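Protein DsvD (Desulfovibrio vulgaris, PDB 1UCR) is probably needed for dissimilatory sulfite reduction and has a winged-helix motif that might bind B- and Z-DNA. Local coordinates at residues K40-E53 / S59-Q71. Residues are numbered along the deposited sequence; the frame is centred on the assembly and turned at random. Where two conformers were deposited one is given.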
loop_
_atom_site.group_PDB
_atom_site.type_symbol
_atom_site.label_atom_id
_atom_site.label_comp_id
_atom_site.label_asym_id
_atom_site.label_seq_id
_atom_site.Cartn_x
_atom_site.Cartn_y
_atom_site.Cartn_z
ATOM N N LYS B 40 -4.895 17.048 -5.321
ATOM C CA LYS B 40 -3.482 17.053 -4.942
ATOM C C LYS B 40 -3.331 16.888 -3.445
ATOM O O LYS B 40 -2.486 16.123 -2.991
ATOM C CB LYS B 40 -2.817 18.357 -5.420
ATOM C CG LYS B 40 -1.332 18.437 -5.020
ATOM C CD LYS B 40 -0.359 17.432 -5.632
ATOM C CE LYS B 40 -0.196 17.639 -7.159
ATOM N NZ LYS B 40 0.920 16.697 -7.656
ATOM N N LYS B 41 -4.159 17.562 -2.637
ATOM C CA LYS B 41 -4.045 17.417 -1.181
ATOM C C LYS B 41 -4.342 16.013 -0.720
ATOM O O LYS B 41 -3.642 15.479 0.144
ATOM C CB LYS B 41 -4.980 18.438 -0.504
ATOM C CG LYS B 41 -4.514 19.902 -0.568
ATOM C CD LYS B 41 -3.332 20.201 0.328
ATOM C CE LYS B 41 -2.871 21.651 0.319
ATOM N NZ LYS B 41 -3.903 22.686 0.645
ATOM N N ILE B 42 -5.397 15.389 -1.260
ATOM C CA ILE B 42 -5.664 14.045 -0.742
ATOM C C ILE B 42 -4.643 13.033 -1.175
ATOM O O ILE B 42 -4.289 12.151 -0.368
ATOM C CB ILE B 42 -7.077 13.564 -0.991
ATOM C CG1 ILE B 42 -7.327 13.241 -2.416
ATOM C CG2 ILE B 42 -8.146 14.492 -0.407
ATOM C CD1 ILE B 42 -8.678 12.567 -2.632
ATOM N N LEU B 43 -4.126 13.149 -2.403
ATOM C CA LEU B 43 -3.062 12.242 -2.821
ATOM C C LEU B 43 -1.818 12.437 -1.955
ATOM O O LEU B 43 -1.146 11.453 -1.575
ATOM C CB LEU B 43 -2.723 12.502 -4.312
ATOM C CG LEU B 43 -3.808 12.050 -5.284
ATOM C CD1 LEU B 43 -3.448 12.543 -6.679
ATOM C CD2 LEU B 43 -3.962 10.528 -5.314
ATOM N N THR B 44 -1.486 13.693 -1.643
ATOM C CA THR B 44 -0.296 13.955 -0.851
ATOM C C THR B 44 -0.458 13.393 0.536
ATOM O O THR B 44 0.512 12.831 1.074
ATOM C CB THR B 44 -0.076 15.496 -0.785
ATOM O OG1 THR B 44 0.078 15.999 -2.114
ATOM C CG2 THR B 44 1.182 15.781 -0.025
ATOM N N ALA B 45 -1.647 13.517 1.141
ATOM C CA ALA B 45 -1.857 12.937 2.462
ATOM C C ALA B 45 -1.718 11.434 2.429
ATOM O O ALA B 45 -1.129 10.850 3.331
ATOM C CB ALA B 45 -3.264 13.306 2.922
ATOM N N LEU B 46 -2.216 10.778 1.374
ATOM C CA LEU B 46 -2.033 9.330 1.243
ATOM C C LEU B 46 -0.558 8.969 1.050
ATOM O O LEU B 46 -0.161 7.894 1.552
ATOM C CB LEU B 46 -2.898 8.789 0.117
ATOM C CG LEU B 46 -4.397 8.785 0.382
ATOM C CD1 LEU B 46 -5.131 8.564 -0.902
ATOM C CD2 LEU B 46 -4.767 7.696 1.395
ATOM N N VAL B 47 0.230 9.785 0.346
ATOM C CA VAL B 47 1.696 9.517 0.295
ATOM C C VAL B 47 2.285 9.699 1.662
ATOM O O VAL B 47 3.113 8.850 2.086
ATOM C CB VAL B 47 2.332 10.460 -0.756
ATOM C CG1 VAL B 47 3.841 10.356 -0.645
ATOM C CG2 VAL B 47 1.854 10.122 -2.154
ATOM N N ASN B 48 1.948 10.747 2.401
ATOM C CA ASN B 48 2.541 10.930 3.728
ATOM C C ASN B 48 2.224 9.749 4.641
ATOM O O ASN B 48 3.072 9.335 5.433
ATOM C CB ASN B 48 1.941 12.193 4.362
ATOM C CG ASN B 48 2.317 13.452 3.664
ATOM O OD1 ASN B 48 3.285 13.509 2.932
ATOM N ND2 ASN B 48 1.491 14.497 3.947
ATOM N N ASP B 49 1.017 9.199 4.508
ATOM C CA ASP B 49 0.624 8.039 5.305
ATOM C C ASP B 49 1.157 6.715 4.790
ATOM O O ASP B 49 0.936 5.679 5.436
ATOM C CB ASP B 49 -0.894 8.010 5.371
ATOM C CG ASP B 49 -1.355 9.152 6.262
ATOM O OD1 ASP B 49 -2.493 9.555 6.238
ATOM O OD2 ASP B 49 -0.592 9.678 7.134
ATOM N N GLU B 50 1.832 6.728 3.655
ATOM C CA GLU B 50 2.486 5.597 3.030
ATOM C C GLU B 50 1.468 4.597 2.501
ATOM O O GLU B 50 1.820 3.437 2.243
ATOM C CB GLU B 50 3.515 4.914 3.934
ATOM C CG GLU B 50 4.612 5.911 4.317
ATOM C CD GLU B 50 5.692 5.311 5.112
ATOM O OE1 GLU B 50 6.028 5.833 6.203
ATOM O OE2 GLU B 50 6.259 4.289 4.665
ATOM N N VAL B 51 0.240 5.035 2.253
ATOM C CA VAL B 51 -0.705 4.252 1.467
ATOM C C VAL B 51 -0.313 4.303 -0.001
ATOM O O VAL B 51 -0.443 3.335 -0.722
ATOM C CB VAL B 51 -2.133 4.782 1.667
ATOM C CG1 VAL B 51 -3.137 4.054 0.784
ATOM C CG2 VAL B 51 -2.509 4.644 3.129
ATOM N N LEU B 52 0.158 5.483 -0.441
ATOM C CA LEU B 52 0.651 5.651 -1.793
ATOM C C LEU B 52 2.140 5.923 -1.794
ATOM O O LEU B 52 2.720 6.344 -0.778
ATOM C CB LEU B 52 -0.006 6.865 -2.514
ATOM C CG LEU B 52 -1.521 6.773 -2.644
ATOM C CD1 LEU B 52 -2.063 8.021 -3.335
ATOM C CD2 LEU B 52 -1.967 5.529 -3.370
ATOM N N GLU B 53 2.752 5.695 -2.951
ATOM C CA GLU B 53 4.110 6.150 -3.273
ATOM C C GLU B 53 4.019 7.137 -4.426
ATOM O O GLU B 53 3.093 7.095 -5.249
ATOM C CB GLU B 53 4.996 4.963 -3.525
ATOM C CG GLU B 53 4.562 4.065 -4.632
ATOM C CD GLU B 53 5.254 2.743 -4.672
ATOM O OE1 GLU B 53 5.176 2.115 -5.777
ATOM O OE2 GLU B 53 5.834 2.262 -3.675
ATOM N N SER B 59 7.101 16.449 -16.700
ATOM C CA SER B 59 6.651 17.691 -16.124
ATOM C C SER B 59 5.560 17.521 -15.076
ATOM O O SER B 59 5.094 18.526 -14.582
ATOM C CB SER B 59 6.103 18.632 -17.216
ATOM O OG SER B 59 5.093 17.933 -17.886
ATOM N N THR B 60 5.218 16.299 -14.717
ATOM C CA THR B 60 4.125 16.053 -13.764
ATOM C C THR B 60 4.561 15.036 -12.757
ATOM O O THR B 60 5.751 14.892 -12.433
ATOM C CB THR B 60 2.846 15.721 -14.568
ATOM O OG1 THR B 60 1.749 15.601 -13.669
ATOM C CG2 THR B 60 2.958 14.419 -15.336
ATOM N N THR B 61 3.552 14.369 -12.165
ATOM C CA THR B 61 3.737 13.472 -11.039
ATOM C C THR B 61 2.919 12.220 -11.305
ATOM O O THR B 61 1.943 12.241 -12.058
ATOM C CB THR B 61 3.332 14.132 -9.699
ATOM O OG1 THR B 61 1.953 14.496 -9.774
ATOM C CG2 THR B 61 4.214 15.371 -9.460
ATOM N N MET B 62 3.306 11.127 -10.638
ATOM C CA MET B 62 2.538 9.891 -10.636
ATOM C C MET B 62 2.449 9.336 -9.244
ATOM O O MET B 62 3.269 9.614 -8.364
ATOM C CB MET B 62 3.156 8.839 -11.573
ATOM C CG MET B 62 3.348 9.363 -12.995
ATOM S SD MET B 62 3.912 8.063 -14.138
ATOM C CE MET B 62 2.330 7.386 -14.628
ATOM N N TYR B 63 1.412 8.490 -9.055
ATOM C CA TYR B 63 1.086 7.925 -7.769
ATOM C C TYR B 63 0.687 6.485 -7.974
ATOM O O TYR B 63 -0.006 6.179 -8.959
ATOM C CB TYR B 63 -0.078 8.640 -7.077
ATOM C CG TYR B 63 0.155 10.129 -6.842
ATOM C CD1 TYR B 63 0.007 11.053 -7.894
ATOM C CD2 TYR B 63 0.557 10.596 -5.575
ATOM C CE1 TYR B 63 0.237 12.395 -7.668
ATOM C CE2 TYR B 63 0.772 11.967 -5.366
ATOM C CZ TYR B 63 0.605 12.839 -6.431
ATOM O OH TYR B 63 0.815 14.202 -6.268
ATOM N N GLY B 64 1.010 5.621 -7.039
ATOM C CA GLY B 64 0.507 4.251 -6.993
ATOM C C GLY B 64 0.500 3.747 -5.568
ATOM O O GLY B 64 0.976 4.416 -4.656
ATOM N N LEU B 65 -0.111 2.561 -5.368
ATOM C CA LEU B 65 -0.114 2.020 -4.017
ATOM C C LEU B 65 1.286 1.644 -3.531
ATOM O O LEU B 65 2.130 1.201 -4.306
ATOM C CB LEU B 65 -1.007 0.732 -4.018
ATOM C CG LEU B 65 -2.490 1.073 -4.121
ATOM C CD1 LEU B 65 -3.290 -0.181 -4.492
ATOM C CD2 LEU B 65 -3.090 1.713 -2.849
ATOM N N LYS B 66 1.566 1.851 -2.231
ATOM C CA LYS B 66 2.888 1.561 -1.674
ATOM C C LYS B 66 3.300 0.156 -2.003
ATOM O O LYS B 66 2.527 -0.786 -1.750
ATOM C CB LYS B 66 2.791 1.725 -0.156
ATOM C CG LYS B 66 4.126 1.681 0.544
ATOM C CD LYS B 66 4.927 2.957 0.236
ATOM C CE LYS B 66 6.158 3.078 1.148
ATOM N NZ LYS B 66 6.979 4.231 0.606
ATOM N N GLY B 67 4.496 0.014 -2.510
ATOM C CA GLY B 67 5.025 -1.305 -2.874
ATOM C C GLY B 67 4.833 -1.640 -4.330
ATOM O O GLY B 67 5.513 -2.556 -4.844
ATOM N N ALA B 68 3.954 -0.966 -5.072
ATOM C CA ALA B 68 3.688 -1.341 -6.458
ATOM C C ALA B 68 4.905 -1.206 -7.335
ATOM O O ALA B 68 5.074 -2.081 -8.243
ATOM C CB ALA B 68 2.550 -0.478 -7.018
ATOM N N GLY B 69 5.703 -0.158 -7.090
ATOM C CA GLY B 69 6.923 0.023 -7.906
ATOM C C GLY B 69 7.888 -1.125 -7.809
ATOM O O GLY B 69 8.435 -1.693 -8.804
ATOM N N LYS B 70 8.178 -1.562 -6.593
ATOM C CA LYS B 70 9.136 -2.649 -6.361
ATOM C C LYS B 70 8.530 -3.958 -6.858
ATOM O O LYS B 70 9.282 -4.808 -7.368
ATOM C CB LYS B 70 9.504 -2.712 -4.873
ATOM C CG LYS B 70 10.246 -1.480 -4.373
ATOM C CD LYS B 70 11.480 -1.740 -3.538
ATOM C CE LYS B 70 12.055 -0.428 -3.002
ATOM N NZ LYS B 70 12.627 -0.488 -1.627
ATOM N N GLN B 71 7.201 -4.116 -6.690
ATOM C CA GLN B 71 6.594 -5.347 -7.155
ATOM C C GLN B 71 6.677 -5.448 -8.674
ATOM O O GLN B 71 6.946 -6.579 -9.135
ATOM C CB GLN B 71 5.121 -5.485 -6.726
ATOM C CG GLN B 71 4.441 -6.417 -7.724
ATOM C CD GLN B 71 3.830 -7.676 -7.156
ATOM O OE1 GLN B 71 4.259 -8.812 -7.446
ATOM N NE2 GLN B 71 2.785 -7.454 -6.360
HETATM O O HOH W 1 8.932 4.409 2.417
HETATM O O HOH W 2 5.228 6.580 0.310
HETATM O O HOH W 3 7.631 0.248 -4.338
HETATM O O HOH W 4 7.728 3.228 -1.942
#
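Three groups grip OE2 of E53: the backbone N-H of G67, 2.9 Å from N to OE2, and two waters, one of them shared with NZ of K66, the other with the backbone N of K70. The G67 N-H comes from well above the carboxylate plane, 58° out of it, whereas G69 N meets E53 OE1 on its syn lone pair at 2.7 Å. The carboxylate therefore accepts backbone N-H groups at the start of helix 68-74, where G67 is the N-cap residue, and the helix dipole probably favours its negative charge. CG of E53 stands between its backbone N and carbonyl carbon (chi1 59°), and the extended chain beyond runs past L65 O to that helix end.

Backbone pairing fixes the base of this reach. E53 and G64 form an antiparallel hydrogen-bonded pair, E53 N to G64 O at 2.8 Å and G64 N to E53 O at 3.1 Å, and K66 N adds a bond to V51 O. Just before the strand, E50 closes helix 36-48 with a Schellman motif; its OE2 bonds to Q6 of the second subunit.

At the other end, the Y63 ring lies against helix 36-48. CD1 of L43 sits over one face, 4.0 Å from the ring centroid and 17° off its normal, a CH-pi contact, while CG2 of V47 meets the edge in plane, 3.7 Å from CD2 of Y63. Bent at chi2 and chi3, the K40 chain brings NZ to Y63 OH at 2.9 Å and, more weakly, to T61 OG1; F24 receives a cation-pi contact from the same lysine. Helix 36-48 packed against the hairpin of strands 52-57 and 60-65 is characteristic of the winged-helix fold.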